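PDB 2B3F: glucose-binding protein, which binds glucose or galactose and probably delivers it as part of a binding-protein-dependent sugar transport system. Local coordinates for residues A10-P15 / A246-T251; Q169-E174 / G242-G247; V123-P128 / N327-S332; A19-Y24 / V31-A36. All blocks are in the same frame, centred on the assembly; numbering follows the deposited sequence.

Contact 1: residues A10-P15 / A246-T251; sequences AGDEGP and AGYMTT. With GAL (beta-D-galactopyranose), chain G.
Asp12 and Tyr248 meet where the loop after strand 2-7 passes helix 244-252. The carboxylate oxygen OD2 of Asp12 comes to 3.5 Å from CE1 of Tyr248, and the two flat groups approach obliquely, their planes 47° apart. Beside this pair lies an apolar touch: the methyl CG2 of Thr251 sits 3.7 Å from CB of Pro15. Thr251 reaches it because that methyl stands anti to the backbone N, which leaves OG1 (chi1 -62°) beside the N and bonded to the carbonyl of Leu311. The other polar ends are held from outside too, Asp12 OD1 by Gln225 and Tyr248 OH by Asp229.

Next to Asp12, Glu13 starts away from the helix at its CB, and its carboxylate lies in the sugar site. Its OE1 accepts a hydrogen bond of 2.7 Å from galactose O6, and its OE2 one of 2.8 Å from O4; Trp224 NE1 also bonds OE1. Behind it the loop is held as a short 3-10 turn by Glu13 N to Ala10 O, 3.0 Å, and by Gly14 N to Gly11 O. Replacing Glu13 by an alanine is likely to leave O4 and O6 without this forked acceptor and the indole N-H of Trp224 without its mate. The chemistry is thus divided: neighbouring residues of the loop and of the start of the next helix face helix 244-252 by van der Waals contact and the ligand by directed hydrogen bonds to a carboxylate.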
loop_
_atom_site.group_PDB
_atom_site.type_symbol
_atom_site.label_atom_id
_atom_site.label_comp_id
_atom_site.label_asym_id
_atom_site.label_seq_id
_atom_site.Cartn_x
_atom_site.Cartn_y
_atom_site.Cartn_z
ATOM N N ALA A 10 -1.910 -2.745 -13.736
ATOM C CA ALA A 10 -2.672 -2.664 -14.970
ATOM C C ALA A 10 -3.258 -1.276 -15.157
ATOM O O ALA A 10 -3.398 -0.490 -14.210
ATOM C CB ALA A 10 -3.782 -3.689 -14.918
ATOM N N GLY A 11 -3.641 -0.981 -16.402
ATOM C CA GLY A 11 -4.341 0.229 -16.696
ATOM C C GLY A 11 -3.548 1.437 -16.289
ATOM O O GLY A 11 -2.341 1.534 -16.599
ATOM N N ASP A 12 -4.198 2.337 -15.552
ATOM C CA ASP A 12 -3.569 3.588 -15.212
ATOM C C ASP A 12 -2.554 3.425 -14.079
ATOM O O ASP A 12 -1.904 4.391 -13.718
ATOM C CB ASP A 12 -4.584 4.698 -14.904
ATOM C CG ASP A 12 -5.493 4.378 -13.733
ATOM O OD1 ASP A 12 -5.011 3.912 -12.668
ATOM O OD2 ASP A 12 -6.733 4.638 -13.874
ATOM N N GLU A 13 -2.441 2.222 -13.522
ATOM C CA GLU A 13 -1.333 1.943 -12.599
ATOM C C GLU A 13 -0.035 1.605 -13.317
ATOM O O GLU A 13 1.028 1.523 -12.665
ATOM C CB GLU A 13 -1.714 0.826 -11.627
ATOM C CG GLU A 13 -2.909 1.184 -10.720
ATOM C CD GLU A 13 -2.828 0.557 -9.352
ATOM O OE1 GLU A 13 -3.838 -0.033 -8.883
ATOM O OE2 GLU A 13 -1.749 0.685 -8.721
ATOM N N GLY A 14 -0.103 1.382 -14.628
ATOM C CA GLY A 14 1.037 0.895 -15.398
ATOM C C GLY A 14 2.168 1.844 -15.792
ATOM O O GLY A 14 3.246 1.348 -16.111
ATOM N N PRO A 15 1.918 3.176 -15.879
ATOM C CA PRO A 15 3.007 4.058 -16.383
ATOM C C PRO A 15 4.398 3.834 -15.785
ATOM O O PRO A 15 5.378 3.721 -16.530
ATOM C CB PRO A 15 2.496 5.458 -16.063
ATOM C CG PRO A 15 0.995 5.319 -16.234
ATOM C CD PRO A 15 0.677 3.958 -15.656
ATOM N N ALA A 246 -1.520 10.039 -5.608
ATOM C CA ALA A 246 -0.778 11.176 -6.137
ATOM C C ALA A 246 -0.282 10.876 -7.555
ATOM O O ALA A 246 -0.394 11.729 -8.439
ATOM C CB ALA A 246 0.377 11.571 -5.207
ATOM N N GLY A 247 0.232 9.670 -7.793
ATOM C CA GLY A 247 0.654 9.257 -9.127
ATOM C C GLY A 247 -0.492 9.325 -10.112
ATOM O O GLY A 247 -0.340 9.816 -11.214
ATOM N N TYR A 248 -1.662 8.837 -9.703
ATOM C CA TYR A 248 -2.843 8.887 -10.590
ATOM C C TYR A 248 -3.193 10.325 -10.955
ATOM O O TYR A 248 -3.332 10.668 -12.128
ATOM C CB TYR A 248 -4.012 8.198 -9.901
ATOM C CG TYR A 248 -5.337 8.310 -10.603
ATOM C CD1 TYR A 248 -5.542 7.748 -11.849
ATOM C CD2 TYR A 248 -6.398 8.955 -9.985
ATOM C CE1 TYR A 248 -6.811 7.859 -12.496
ATOM C CE2 TYR A 248 -7.642 9.058 -10.625
ATOM C CZ TYR A 248 -7.833 8.504 -11.847
ATOM O OH TYR A 248 -9.079 8.619 -12.469
ATOM N N MET A 249 -3.307 11.164 -9.942
ATOM C CA MET A 249 -3.711 12.544 -10.159
ATOM C C MET A 249 -2.708 13.352 -11.017
ATOM O O MET A 249 -3.111 14.265 -11.743
ATOM C CB MET A 249 -3.984 13.220 -8.808
ATOM C CG MET A 249 -5.283 12.756 -8.170
ATOM S SD MET A 249 -5.801 13.692 -6.738
ATOM C CE MET A 249 -4.736 12.963 -5.488
ATOM N N THR A 250 -1.414 13.042 -10.921
ATOM C CA THR A 250 -0.408 13.774 -11.696
ATOM C C THR A 250 -0.133 13.101 -13.015
ATOM O O THR A 250 -0.274 13.729 -14.052
ATOM C CB THR A 250 0.931 13.951 -10.921
ATOM O OG1 THR A 250 1.439 12.663 -10.533
ATOM C CG2 THR A 250 0.744 14.815 -9.692
ATOM N N THR A 251 0.243 11.827 -13.000
ATOM C CA THR A 251 0.598 11.128 -14.231
ATOM C C THR A 251 -0.584 10.959 -15.184
ATOM O O THR A 251 -0.444 11.153 -16.388
ATOM C CB THR A 251 1.264 9.764 -13.905
ATOM O OG1 THR A 251 2.469 10.016 -13.163
ATOM C CG2 THR A 251 1.611 8.954 -15.140
HETATM C C1 GAL G . -0.815 -1.641 -3.255
HETATM C C2 GAL G . 0.489 -1.643 -4.063
HETATM C C3 GAL G . 0.646 -0.376 -4.894
HETATM C C4 GAL G . -0.602 -0.113 -5.739
HETATM C C5 GAL G . -1.850 -0.242 -4.833
HETATM C C6 GAL G . -3.190 -0.021 -5.553
HETATM O O1 GAL G . -0.978 -2.836 -2.553
HETATM O O2 GAL G . 1.596 -1.829 -3.166
HETATM O O3 GAL G . 1.778 -0.487 -5.743
HETATM O O4 GAL G . -0.599 -1.038 -6.794
HETATM O O5 GAL G . -1.897 -1.488 -4.180
HETATM O O6 GAL G . -3.485 -1.101 -6.387
#

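Contact 2: residues Q169-E174 / G242-G247; sequences QQHLWE and GDWAAG. With GAL (beta-D-galactopyranose), chain G.
His171 and Trp244 bring two aromatic rings together, the indole lying against the bound galactose, and so join helix 166-190 to the start of helix 244-252 in the sugar pocket. Three kinds of interaction can be told apart. The first is ring against ring: CE1 of His171 lies 3.8 Å from CZ2 of Trp244, in an oblique pairing with planes 82° apart and centroids separated by 5.7 Å.

The second is polar proximity without bonding. NE2 of His171 comes to 3.2 Å from Gly242 N, but the angle is too poor for a hydrogen bond; NE2 is bonded instead to the carbonyl of Ser121, while ND1 is bonded to NE2 of His348, whose own ND1 holds the sugar.

The third is the sandwich around the indole. On one face C5 of galactose sits over the ring centre, 3.6 Å above the plane, and C6 lies 3.7 Å from NE1 of Trp244, a CH-pi platform of the kind long known from sugar sites. On the opposite face Gly242 CA packs 3.5 Å above the plane, toward the rim; the glycine allows this approach, since a CB there would come too close to CH2 of Trp244. A chi1 of 44° places CG between the backbone N and the carbonyl carbon, folding the indole back over Gly242.

With both nitrogens engaged, the imidazole of His171 is fixed in rotation. From the second shell it probably holds the ring of His348 with ND1 turned to the galactose.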
loop_
_atom_site.group_PDB
_atom_site.type_symbol
_atom_site.label_atom_id
_atom_site.label_comp_id
_atom_site.label_asym_id
_atom_site.label_seq_id
_atom_site.Cartn_x
_atom_site.Cartn_y
_atom_site.Cartn_z
ATOM N N GLN A 169 -11.958 -0.015 2.111
ATOM C CA GLN A 169 -12.572 0.135 3.425
ATOM C C GLN A 169 -11.610 -0.366 4.500
ATOM O O GLN A 169 -11.462 0.258 5.537
ATOM C CB GLN A 169 -13.899 -0.608 3.477
ATOM C CG GLN A 169 -14.901 -0.123 2.443
ATOM C CD GLN A 169 -15.976 -1.169 2.122
ATOM O OE1 GLN A 169 -16.219 -2.104 2.908
ATOM N NE2 GLN A 169 -16.582 -1.046 0.932
ATOM N N GLN A 170 -10.938 -1.475 4.225
ATOM C CA GLN A 170 -9.859 -1.959 5.091
ATOM C C GLN A 170 -8.754 -0.909 5.183
ATOM O O GLN A 170 -8.212 -0.667 6.256
ATOM C CB GLN A 170 -9.269 -3.241 4.552
ATOM C CG GLN A 170 -10.222 -4.455 4.437
ATOM C CD GLN A 170 -9.471 -5.670 3.936
ATOM O OE1 GLN A 170 -8.394 -5.981 4.444
ATOM N NE2 GLN A 170 -10.011 -6.349 2.933
ATOM N N HIS A 171 -8.435 -0.300 4.041
ATOM C CA HIS A 171 -7.427 0.744 3.949
ATOM C C HIS A 171 -7.758 1.918 4.855
ATOM O O HIS A 171 -6.921 2.386 5.604
ATOM C CB HIS A 171 -7.255 1.227 2.511
ATOM C CG HIS A 171 -6.052 2.091 2.336
ATOM N ND1 HIS A 171 -4.881 1.629 1.773
ATOM C CD2 HIS A 171 -5.825 3.374 2.707
ATOM C CE1 HIS A 171 -3.986 2.604 1.792
ATOM N NE2 HIS A 171 -4.536 3.676 2.342
ATOM N N LEU A 172 -8.999 2.385 4.773
ATOM C CA LEU A 172 -9.474 3.415 5.683
ATOM C C LEU A 172 -9.345 2.973 7.149
ATOM O O LEU A 172 -8.869 3.736 7.997
ATOM C CB LEU A 172 -10.931 3.704 5.381
ATOM C CG LEU A 172 -11.641 4.648 6.318
ATOM C CD1 LEU A 172 -10.990 6.034 6.334
ATOM C CD2 LEU A 172 -13.113 4.701 5.834
ATOM N N TRP A 173 -9.743 1.737 7.434
ATOM C CA TRP A 173 -9.693 1.194 8.786
ATOM C C TRP A 173 -8.273 1.251 9.380
ATOM O O TRP A 173 -8.115 1.618 10.524
ATOM C CB TRP A 173 -10.194 -0.250 8.838
ATOM C CG TRP A 173 -10.231 -0.829 10.231
ATOM C CD1 TRP A 173 -11.276 -0.770 11.127
ATOM C CD2 TRP A 173 -9.181 -1.555 10.907
ATOM N NE1 TRP A 173 -10.940 -1.403 12.296
ATOM C CE2 TRP A 173 -9.668 -1.901 12.196
ATOM C CE3 TRP A 173 -7.886 -1.944 10.548
ATOM C CZ2 TRP A 173 -8.903 -2.626 13.119
ATOM C CZ3 TRP A 173 -7.126 -2.657 11.460
ATOM C CH2 TRP A 173 -7.637 -2.987 12.741
ATOM N N GLU A 174 -7.242 0.938 8.596
ATOM C CA GLU A 174 -5.886 0.911 9.202
ATOM C C GLU A 174 -5.435 2.316 9.610
ATOM O O GLU A 174 -4.724 2.477 10.599
ATOM C CB GLU A 174 -4.853 0.156 8.371
ATOM C CG GLU A 174 -4.454 0.724 7.033
ATOM C CD GLU A 174 -3.437 -0.176 6.317
ATOM O OE1 GLU A 174 -3.305 -1.371 6.704
ATOM O OE2 GLU A 174 -2.800 0.307 5.361
ATOM N N GLY A 242 -3.547 5.343 -0.207
ATOM C CA GLY A 242 -2.101 5.386 -0.414
ATOM C C GLY A 242 -1.699 6.360 -1.495
ATOM O O GLY A 242 -2.513 6.731 -2.350
ATOM N N ASP A 243 -0.422 6.736 -1.510
ATOM C CA ASP A 243 0.049 7.766 -2.427
ATOM C C ASP A 243 0.227 7.347 -3.884
ATOM O O ASP A 243 0.630 8.164 -4.727
ATOM C CB ASP A 243 1.268 8.546 -1.874
ATOM C CG ASP A 243 2.374 7.670 -1.285
ATOM O OD1 ASP A 243 2.417 6.431 -1.472
ATOM O OD2 ASP A 243 3.229 8.261 -0.583
ATOM N N TRP A 244 -0.167 6.121 -4.218
ATOM C CA TRP A 244 -0.439 5.810 -5.629
ATOM C C TRP A 244 -1.510 6.788 -6.164
ATOM O O TRP A 244 -1.604 7.025 -7.366
ATOM C CB TRP A 244 -0.882 4.357 -5.841
ATOM C CG TRP A 244 -1.887 3.829 -4.858
ATOM C CD1 TRP A 244 -3.254 3.805 -4.982
ATOM C CD2 TRP A 244 -1.589 3.157 -3.624
ATOM N NE1 TRP A 244 -3.819 3.188 -3.878
ATOM C CE2 TRP A 244 -2.813 2.797 -3.027
ATOM C CE3 TRP A 244 -0.393 2.856 -2.949
ATOM C CZ2 TRP A 244 -2.874 2.129 -1.800
ATOM C CZ3 TRP A 244 -0.458 2.209 -1.737
ATOM C CH2 TRP A 244 -1.678 1.841 -1.169
ATOM N N ALA A 245 -2.301 7.357 -5.259
ATOM C CA ALA A 245 -3.313 8.380 -5.638
ATOM C C ALA A 245 -2.658 9.638 -6.185
ATOM O O ALA A 245 -3.153 10.207 -7.147
ATOM C CB ALA A 245 -4.210 8.716 -4.462
ATOM N N ALA A 246 -1.520 10.039 -5.608
ATOM C CA ALA A 246 -0.778 11.176 -6.137
ATOM C C ALA A 246 -0.282 10.876 -7.555
ATOM O O ALA A 246 -0.394 11.729 -8.439
ATOM C CB ALA A 246 0.377 11.571 -5.207
ATOM N N GLY A 247 0.232 9.670 -7.793
ATOM C CA GLY A 247 0.654 9.257 -9.127
ATOM C C GLY A 247 -0.492 9.325 -10.112
ATOM O O GLY A 247 -0.340 9.816 -11.214
HETATM C C1 GAL G . -0.815 -1.641 -3.255
HETATM C C2 GAL G . 0.489 -1.643 -4.063
HETATM C C3 GAL G . 0.646 -0.376 -4.894
HETATM C C4 GAL G . -0.602 -0.113 -5.739
HETATM C C5 GAL G . -1.850 -0.242 -4.833
HETATM C C6 GAL G . -3.190 -0.021 -5.553
HETATM O O1 GAL G . -0.978 -2.836 -2.553
HETATM O O2 GAL G . 1.596 -1.829 -3.166
HETATM O O3 GAL G . 1.778 -0.487 -5.743
HETATM O O4 GAL G . -0.599 -1.038 -6.794
HETATM O O5 GAL G . -1.897 -1.488 -4.180
HETATM O O6 GAL G . -3.485 -1.101 -6.387
#

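Contact 3: residues V123-P128 / N327-S332; sequences VMWYLP and NAYGQS
Trp125 sets the far corner of its indole on the phenol of Tyr329: CH2 of the tryptophan stands 3.7 Å above one face of the tyrosine ring, displaced toward its rim, with CE1 of Tyr329 the nearest atom. The pairing is oblique, planes 54° apart, the centroids of the tyrosine ring and the indole's six-membered ring 5.3 Å apart. One face of the indole in turn carries CG1 of Val123, 3.4 Å above the plane and likewise off centre. A further aromatic partner, Trp263 of strand 262-265, meets Tyr329 edge-to-face.

Val123 also uses its other methyl, CG2, which lies 3.8 Å from OH of Tyr329. The phenol spans the distance from helix to strand because its CG is anti to the backbone N (chi1 179°), an extension that sends the ring straight off the helix.

That helix, 328-339, is capped at its start by Asn327, whose OD1 accepts from Gly330 N over 3.0 Å in a nearly straight bond, 168° at the hydrogen. On the other side, Val123 and Trp125 belong to an inner strand of a four-stranded sheet, between strands 238-240 and 262-265.

Each ring therefore offers carbon to its neighbour and directs its polar atom elsewhere: Trp125 NE1 to the carbonyl of Met241, and Tyr329 OH to the carboxylate of Asp243. Both buried polar atoms are satisfied, and the nearby negative charge would be expected to favour a neutral phenol.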
loop_
_atom_site.group_PDB
_atom_site.type_symbol
_atom_site.label_atom_id
_atom_site.label_comp_id
_atom_site.label_asym_id
_atom_site.label_seq_id
_atom_site.Cartn_x
_atom_site.Cartn_y
_atom_site.Cartn_z
ATOM N N VAL A 123 -2.622 8.666 4.013
ATOM C CA VAL A 123 -2.725 9.996 3.442
ATOM C C VAL A 123 -4.179 10.343 3.148
ATOM O O VAL A 123 -4.949 9.519 2.632
ATOM C CB VAL A 123 -1.877 10.163 2.145
ATOM C CG1 VAL A 123 -1.855 11.628 1.713
ATOM C CG2 VAL A 123 -0.441 9.624 2.375
ATOM N N MET A 124 -4.529 11.586 3.478
ATOM C CA MET A 124 -5.836 12.145 3.200
ATOM C C MET A 124 -5.673 13.169 2.083
ATOM O O MET A 124 -4.850 14.106 2.195
ATOM C CB MET A 124 -6.421 12.827 4.455
ATOM C CG MET A 124 -7.798 13.480 4.231
ATOM S SD MET A 124 -8.431 14.261 5.742
ATOM C CE MET A 124 -7.210 15.534 6.067
ATOM N N TRP A 125 -6.443 12.984 1.012
ATOM C CA TRP A 125 -6.414 13.820 -0.186
ATOM C C TRP A 125 -7.642 14.729 -0.225
ATOM O O TRP A 125 -8.728 14.314 0.144
ATOM C CB TRP A 125 -6.390 12.961 -1.450
ATOM C CG TRP A 125 -5.356 11.891 -1.354
ATOM C CD1 TRP A 125 -5.544 10.608 -0.946
ATOM C CD2 TRP A 125 -3.956 12.020 -1.634
ATOM N NE1 TRP A 125 -4.355 9.927 -0.945
ATOM C CE2 TRP A 125 -3.362 10.764 -1.369
ATOM C CE3 TRP A 125 -3.141 13.079 -2.078
ATOM C CZ2 TRP A 125 -2.002 10.537 -1.519
ATOM C CZ3 TRP A 125 -1.801 12.848 -2.230
ATOM C CH2 TRP A 125 -1.238 11.588 -1.957
ATOM N N TYR A 126 -7.443 15.958 -0.680
ATOM C CA TYR A 126 -8.517 16.929 -0.789
ATOM C C TYR A 126 -8.101 17.982 -1.809
ATOM O O TYR A 126 -6.954 17.997 -2.262
ATOM C CB TYR A 126 -8.789 17.572 0.575
ATOM C CG TYR A 126 -7.600 18.305 1.179
ATOM C CD1 TYR A 126 -7.373 19.649 0.903
ATOM C CD2 TYR A 126 -6.695 17.650 2.021
ATOM C CE1 TYR A 126 -6.285 20.326 1.448
ATOM C CE2 TYR A 126 -5.614 18.318 2.570
ATOM C CZ TYR A 126 -5.412 19.655 2.280
ATOM O OH TYR A 126 -4.331 20.314 2.830
ATOM N N LEU A 127 -9.039 18.862 -2.154
ATOM C CA LEU A 127 -8.801 19.918 -3.132
ATOM C C LEU A 127 -8.855 21.224 -2.370
ATOM O O LEU A 127 -9.919 21.575 -1.852
ATOM C CB LEU A 127 -9.906 19.913 -4.186
ATOM C CG LEU A 127 -9.653 19.224 -5.528
ATOM C CD1 LEU A 127 -8.998 17.857 -5.363
ATOM C CD2 LEU A 127 -10.939 19.145 -6.332
ATOM N N PRO A 128 -7.716 21.931 -2.243
ATOM C CA PRO A 128 -7.770 23.203 -1.511
ATOM C C PRO A 128 -8.824 24.221 -2.009
ATOM O O PRO A 128 -9.452 24.871 -1.179
ATOM C CB PRO A 128 -6.350 23.759 -1.658
ATOM C CG PRO A 128 -5.499 22.602 -1.907
ATOM C CD PRO A 128 -6.351 21.608 -2.673
ATOM N N ASN A 327 8.150 15.500 -7.809
ATOM C CA ASN A 327 7.299 16.664 -7.692
ATOM C C ASN A 327 7.083 17.029 -6.221
ATOM O O ASN A 327 7.676 16.426 -5.323
ATOM C CB ASN A 327 5.970 16.448 -8.474
ATOM C CG ASN A 327 5.052 15.418 -7.831
ATOM O OD1 ASN A 327 5.154 15.140 -6.646
ATOM N ND2 ASN A 327 4.144 14.851 -8.627
ATOM N N ALA A 328 6.252 18.032 -5.975
ATOM C CA ALA A 328 6.037 18.534 -4.634
ATOM C C ALA A 328 5.484 17.465 -3.684
ATOM O O ALA A 328 5.852 17.433 -2.522
ATOM C CB ALA A 328 5.124 19.729 -4.680
ATOM N N TYR A 329 4.611 16.580 -4.184
ATOM C CA TYR A 329 4.179 15.456 -3.356
ATOM C C TYR A 329 5.370 14.525 -2.982
ATOM O O TYR A 329 5.611 14.264 -1.800
ATOM C CB TYR A 329 2.990 14.618 -3.936
ATOM C CG TYR A 329 2.753 13.530 -2.926
ATOM C CD1 TYR A 329 2.137 13.823 -1.719
ATOM C CD2 TYR A 329 3.300 12.251 -3.088
ATOM C CE1 TYR A 329 2.017 12.875 -0.722
ATOM C CE2 TYR A 329 3.184 11.303 -2.093
ATOM C CZ TYR A 329 2.546 11.636 -0.904
ATOM O OH TYR A 329 2.430 10.731 0.097
ATOM N N GLY A 330 6.086 14.030 -3.987
ATOM C CA GLY A 330 7.200 13.104 -3.766
ATOM C C GLY A 330 8.202 13.681 -2.779
ATOM O O GLY A 330 8.682 12.975 -1.886
ATOM N N GLN A 331 8.503 14.967 -2.912
ATOM C CA GLN A 331 9.470 15.619 -2.014
ATOM C C GLN A 331 8.968 15.721 -0.575
ATOM O O GLN A 331 9.744 15.539 0.373
ATOM C CB GLN A 331 9.891 16.989 -2.553
ATOM C CG GLN A 331 10.644 16.892 -3.856
ATOM C CD GLN A 331 11.119 18.240 -4.370
ATOM O OE1 GLN A 331 10.767 19.281 -3.817
ATOM N NE2 GLN A 331 11.902 18.227 -5.443
ATOM N N SER A 332 7.665 15.961 -0.412
ATOM C CA SER A 332 7.014 15.929 0.896
ATOM C C SER A 332 7.066 14.543 1.559
ATOM O O SER A 332 7.380 14.414 2.746
ATOM C CB SER A 332 5.548 16.376 0.755
ATOM O OG SER A 332 4.939 16.497 2.040
#

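Contact 4: residues A19-Y24 / V31-A36; sequences ALIRLY and VEVINA
Ile21 leaves helix 15-27 with its CB directed at strand 32-37 and branches there. The short arm, CG2, meets CG1 of Val33 at 3.8 Å. The long arm leaves beside the backbone N and runs on extended (chi2 174°), carrying CD1 past Val33 to the flank of Asn35, 4.0 Å from its ND2. One turn on, Tyr24 brings CE2 to 3.9 Å from CB of Val31, which lies at the ring's edge, while CD2 of Tyr24 comes within 4.0 Å of CG2 of Val33. Tyr24 OH is hydrogen-bonded to the carbonyl of Asn291. Shortening Ile21 to alanine would probably open a gap over Val33 and leave the amide of Asn35 freer to turn. The helix and strand segments run nearly antiparallel, 166° between directions, with axes 9.9 Å apart, as the return leg demands in a beta-alpha-beta crossover: strand 2-7, helix 15-27 and the parallel neighbour strand 32-37.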
loop_
_atom_site.group_PDB
_atom_site.type_symbol
_atom_site.label_atom_id
_atom_site.label_comp_id
_atom_site.label_asym_id
_atom_site.label_seq_id
_atom_site.Cartn_x
_atom_site.Cartn_y
_atom_site.Cartn_z
ATOM N N ALA A 19 7.652 2.383 -17.870
ATOM C CA ALA A 19 8.907 3.141 -17.946
ATOM C C ALA A 19 10.093 2.247 -17.567
ATOM O O ALA A 19 11.141 2.281 -18.228
ATOM C CB ALA A 19 8.846 4.352 -17.052
ATOM N N LEU A 20 9.943 1.440 -16.515
ATOM C CA LEU A 20 10.994 0.473 -16.160
ATOM C C LEU A 20 11.237 -0.550 -17.252
ATOM O O LEU A 20 12.383 -0.923 -17.514
ATOM C CB LEU A 20 10.653 -0.275 -14.873
ATOM C CG LEU A 20 10.846 0.539 -13.621
ATOM C CD1 LEU A 20 10.250 -0.212 -12.432
ATOM C CD2 LEU A 20 12.343 0.848 -13.364
ATOM N N ILE A 21 10.163 -1.037 -17.860
ATOM C CA ILE A 21 10.284 -2.031 -18.906
ATOM C C ILE A 21 11.025 -1.441 -20.119
ATOM O O ILE A 21 11.852 -2.119 -20.715
ATOM C CB ILE A 21 8.904 -2.602 -19.303
ATOM C CG1 ILE A 21 8.391 -3.480 -18.153
ATOM C CG2 ILE A 21 8.996 -3.426 -20.604
ATOM C CD1 ILE A 21 6.995 -4.015 -18.316
ATOM N N ARG A 22 10.738 -0.190 -20.451
ATOM C CA ARG A 22 11.422 0.485 -21.563
ATOM C C ARG A 22 12.917 0.603 -21.278
ATOM O O ARG A 22 13.733 0.336 -22.157
ATOM C CB ARG A 22 10.826 1.863 -21.838
ATOM C CG ARG A 22 9.503 1.786 -22.588
ATOM C CD ARG A 22 9.100 3.122 -23.192
ATOM N NE ARG A 22 8.803 4.116 -22.167
ATOM C CZ ARG A 22 7.664 4.169 -21.470
ATOM N NH1 ARG A 22 6.691 3.282 -21.663
ATOM N NH2 ARG A 22 7.509 5.114 -20.569
ATOM N N LEU A 23 13.253 0.993 -20.050
ATOM C CA LEU A 23 14.640 1.013 -19.589
ATOM C C LEU A 23 15.300 -0.361 -19.707
ATOM O O LEU A 23 16.437 -0.491 -20.172
ATOM C CB LEU A 23 14.692 1.464 -18.142
ATOM C CG LEU A 23 15.808 2.403 -17.750
ATOM C CD1 LEU A 23 15.607 3.764 -18.423
ATOM C CD2 LEU A 23 15.811 2.571 -16.260
ATOM N N TYR A 24 14.597 -1.397 -19.277
ATOM C CA TYR A 24 15.124 -2.759 -19.359
ATOM C C TYR A 24 15.417 -3.169 -20.815
ATOM O O TYR A 24 16.475 -3.744 -21.108
ATOM C CB TYR A 24 14.138 -3.751 -18.718
ATOM C CG TYR A 24 14.641 -5.175 -18.645
ATOM C CD1 TYR A 24 15.368 -5.624 -17.547
ATOM C CD2 TYR A 24 14.413 -6.073 -19.685
ATOM C CE1 TYR A 24 15.837 -6.942 -17.475
ATOM C CE2 TYR A 24 14.881 -7.401 -19.611
ATOM C CZ TYR A 24 15.602 -7.822 -18.515
ATOM O OH TYR A 24 16.040 -9.131 -18.453
ATOM N N VAL A 31 15.671 -9.277 -25.196
ATOM C CA VAL A 31 14.616 -9.889 -24.374
ATOM C C VAL A 31 13.221 -9.403 -24.762
ATOM O O VAL A 31 12.975 -8.198 -24.811
ATOM C CB VAL A 31 14.827 -9.594 -22.866
ATOM C CG1 VAL A 31 13.804 -10.362 -22.031
ATOM C CG2 VAL A 31 16.241 -9.944 -22.427
ATOM N N GLU A 32 12.310 -10.345 -25.017
ATOM C CA GLU A 32 10.893 -10.035 -25.156
ATOM C C GLU A 32 10.273 -10.055 -23.755
ATOM O O GLU A 32 10.285 -11.078 -23.070
ATOM C CB GLU A 32 10.176 -11.038 -26.058
ATOM C CG GLU A 32 8.634 -10.884 -26.088
ATOM C CD GLU A 32 8.119 -10.007 -27.234
ATOM O OE1 GLU A 32 8.538 -10.234 -28.405
ATOM O OE2 GLU A 32 7.284 -9.101 -26.964
ATOM N N VAL A 33 9.736 -8.911 -23.353
ATOM C CA VAL A 33 9.182 -8.737 -22.010
ATOM C C VAL A 33 7.676 -8.919 -22.030
ATOM O O VAL A 33 6.961 -8.199 -22.747
ATOM C CB VAL A 33 9.522 -7.357 -21.444
ATOM C CG1 VAL A 33 8.958 -7.200 -20.027
ATOM C CG2 VAL A 33 11.037 -7.137 -21.454
ATOM N N ILE A 34 7.217 -9.916 -21.272
ATOM C CA ILE A 34 5.799 -10.214 -21.108
ATOM C C ILE A 34 5.329 -9.481 -19.847
ATOM O O ILE A 34 5.760 -9.788 -18.754
ATOM C CB ILE A 34 5.522 -11.726 -21.014
ATOM C CG1 ILE A 34 5.985 -12.428 -22.289
ATOM C CG2 ILE A 34 4.042 -12.003 -20.844
ATOM C CD1 ILE A 34 7.294 -13.058 -22.191
ATOM N N ASN A 35 4.475 -8.483 -20.047
ATOM C CA ASN A 35 3.926 -7.685 -18.966
ATOM C C ASN A 35 2.647 -8.375 -18.506
ATOM O O ASN A 35 1.567 -8.117 -19.028
ATOM C CB ASN A 35 3.671 -6.259 -19.430
ATOM C CG ASN A 35 3.222 -5.345 -18.288
ATOM O OD1 ASN A 35 3.076 -5.794 -17.156
ATOM N ND2 ASN A 35 3.012 -4.070 -18.582
ATOM N N ALA A 36 2.794 -9.269 -17.534
ATOM C CA ALA A 36 1.706 -10.146 -17.078
ATOM C C ALA A 36 0.983 -9.523 -15.891
ATOM O O ALA A 36 1.208 -9.909 -14.753
ATOM C CB ALA A 36 2.259 -11.495 -16.713
#

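Overall arrangement
Contacts 1 and 2 share helix 244-252 and grip the same galactose from different sides, Glu13 by its oxygens and Trp244 by its ring face; their centres lie 14 Å apart. Contact 3 is a further layer from the sugar, the Trp125 side chain about 11 Å from it. Ala246 on the shared helix wedges its CB against Trp125 CH2 (3.6 Å) and Tyr329 CD2 (3.7 Å), while the Asp243–Tyr329 bond, 2.7 Å from OD2 to OH, ties contacts 2 and 3. Contact 4 is more remote, its centre about 17 Å from that of contact 1 and about 27 Å from that of contact 2, yet its helix follows directly on the loop bearing Glu13.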